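Local coordinates for periplasmic beta-glucosidase (PDB 6R5T), which probably hydrolyses terminal, non-reducing beta-D-glucosyl residues, releasing beta-D-glucose, as a family 3 glycoside hydrolase of the periplasm, at residues G719-S722 with A723-E726. The protein carries 1 engineered substitution. Residues are numbered along the deposited sequence; the frame is centred on the assembly and turned at random.
Sequences GLDS and AQTE
Asp721 and Gln724 hold together the turn of a beta hairpin, in which strand 712-719 of the fibronectin type III-like domain reverses into strand 725-732. The principle at work is the Asx turn: the carboxylate of Asp721 accepts from the main-chain N-H two residues on. Asp721 OD1 binds Ala723 N at 2.9 Å through its anti lone pair, and Gln724 N adds a weak, strongly bent bond to the same oxygen. With CG set between the backbone N and the carbonyl carbon (chi1 64°), the carboxylate folds forward over these donors. A second weak bond of Gln724 N, to Asp721 O, is long at 3.5 Å. Ser722, buried and packed on Tyr578 and Pro609, bonds Phe610 O through OG, which joins the turn to the loop holding Phe610. Two waters bridge the limbs of the turn: one accepts from Leu720 N and donates to Gln724 O, the other donates to Ser722 O and also bonds Thr725 OG1. The extended side chain of Gln724 runs back past the carboxylate, amide and carboxylate planes 27° apart. Its NE2 meets Asp721 OD2 at 2.7 Å, nearly straight, from the syn side but 26° out of the carboxylate plane, while OD2 itself lies in the plane of the amide.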
ATOM      1  N   GLY A 719       9.310   2.657 -27.837  1.00 14.27           N
ATOM      2  CA  GLY A 719       8.787   4.024 -27.920  1.00 13.76           C
ATOM      3  C   GLY A 719       9.623   4.971 -27.079  1.00 12.67           C
ATOM      4  O   GLY A 719      10.655   4.585 -26.511  1.00 13.05           O
ATOM      5  N   LEU A 720       9.192   6.226 -27.072  1.00 12.71           N
ATOM      6  CA  LEU A 720       9.903   7.296 -26.320  1.00 12.57           C
ATOM      7  C   LEU A 720       9.325   7.528 -24.920  1.00 13.78           C
ATOM      8  O   LEU A 720       9.835   8.399 -24.202  1.00 14.05           O
ATOM      9  CB  LEU A 720       9.854   8.568 -27.171  1.00 14.52           C
ATOM     10  CG  LEU A 720      10.436   8.421 -28.561  1.00 15.40           C
ATOM     11  CD1 LEU A 720      10.428   9.766 -29.264  1.00 19.65           C
ATOM     12  CD2 LEU A 720      11.862   7.866 -28.556  1.00 16.71           C
ATOM     13  N   ASP A 721       8.339   6.728 -24.515  1.00 12.89           N
ATOM     14  CA  ASP A 721       7.949   6.584 -23.101  1.00 13.14           C
ATOM     15  C   ASP A 721       7.173   5.271 -22.982  1.00 13.31           C
ATOM     16  O   ASP A 721       6.851   4.636 -23.978  1.00 15.50           O
ATOM     17  CB  ASP A 721       7.242   7.826 -22.537  1.00 14.52           C
ATOM     18  CG  ASP A 721       5.934   8.175 -23.160  1.00 17.07           C
ATOM     19  OD1 ASP A 721       5.102   7.280 -23.261  1.00 19.48           O
ATOM     20  OD2 ASP A 721       5.756   9.337 -23.548  1.00 25.07           O
ATOM     21  N   SER A 722       6.826   4.880 -21.777  1.00 12.15           N
ATOM     22  CA  SER A 722       6.133   3.607 -21.511  1.00 14.14           C
ATOM     23  C   SER A 722       4.684   3.619 -21.997  1.00 14.82           C
ATOM     24  O   SER A 722       4.104   2.507 -22.117  1.00 17.11           O
ATOM     25  CB  SER A 722       6.250   3.242 -20.071  1.00 12.91           C
ATOM     26  OG  SER A 722       5.508   4.111 -19.236  1.00 13.84           O
ATOM     27  N   ALA A 723       4.095   4.782 -22.226  1.00 15.23           N
ATOM     28  CA  ALA A 723       2.697   4.907 -22.697  1.00 16.97           C
ATOM     29  C   ALA A 723       2.568   5.023 -24.217  1.00 21.26           C
ATOM     30  O   ALA A 723       1.424   4.882 -24.696  1.00 26.18           O
ATOM     31  CB  ALA A 723       2.072   6.109 -22.063  1.00 19.40           C
ATOM     32  N   GLN A 724       3.612   5.407 -24.927  1.00 16.42           N
ATOM     33  CA  GLN A 724       3.556   5.747 -26.384  1.00 17.91           C
ATOM     34  C   GLN A 724       4.437   4.748 -27.126  1.00 14.87           C
ATOM     35  O   GLN A 724       5.531   5.089 -27.562  1.00 19.13           O
ATOM     36  CB  GLN A 724       3.988   7.185 -26.651  1.00 19.10           C
ATOM     37  CG  GLN A 724       3.100   8.184 -25.921  1.00 23.38           C
ATOM     38  CD  GLN A 724       3.386   9.591 -26.381  1.00 34.57           C
ATOM     39  OE1 GLN A 724       2.809  10.062 -27.369  1.00 40.57           O
ATOM     40  NE2 GLN A 724       4.329  10.253 -25.711  1.00 34.40           N
ATOM     41  N   THR A 725       3.982   3.517 -27.230  1.00 16.77           N
ATOM     42  CA  THR A 725       4.785   2.447 -27.852  1.00 16.16           C
ATOM     43  C   THR A 725       4.005   1.750 -28.959  1.00 17.36           C
ATOM     44  O   THR A 725       2.762   1.994 -29.153  1.00 18.79           O
ATOM     45  CB  THR A 725       5.179   1.377 -26.827  1.00 15.99           C
ATOM     46  OG1 THR A 725       4.005   0.763 -26.301  1.00 18.52           O
ATOM     47  CG2 THR A 725       6.010   1.915 -25.680  1.00 16.13           C
ATOM     48  N   GLU A 726       4.734   0.936 -29.697  1.00 17.52           N
ATOM     49  CA  GLU A 726       4.088  -0.076 -30.563  1.00 19.70           C
ATOM     50  C   GLU A 726       4.829  -1.380 -30.360  1.00 19.45           C
ATOM     51  O   GLU A 726       6.012  -1.365 -29.882  1.00 16.59           O
ATOM     52  CB  GLU A 726       4.089   0.353 -32.013  1.00 21.57           C
ATOM     53  CG  GLU A 726       5.456   0.450 -32.595  1.00 21.70           C
ATOM     54  CD  GLU A 726       5.475   1.221 -33.897  1.00 26.67           C
ATOM     55  OE1 GLU A 726       4.880   2.319 -33.933  1.00 27.00           O
ATOM     56  OE2 GLU A 726       6.160   0.748 -34.814  1.00 27.04           O
TER
HETATM   57  O   HOH W   1       6.897   6.973 -28.722  1.00 16.27           O
HETATM   58  O   HOH W   2       2.540   1.742 -24.454  1.00 35.55           O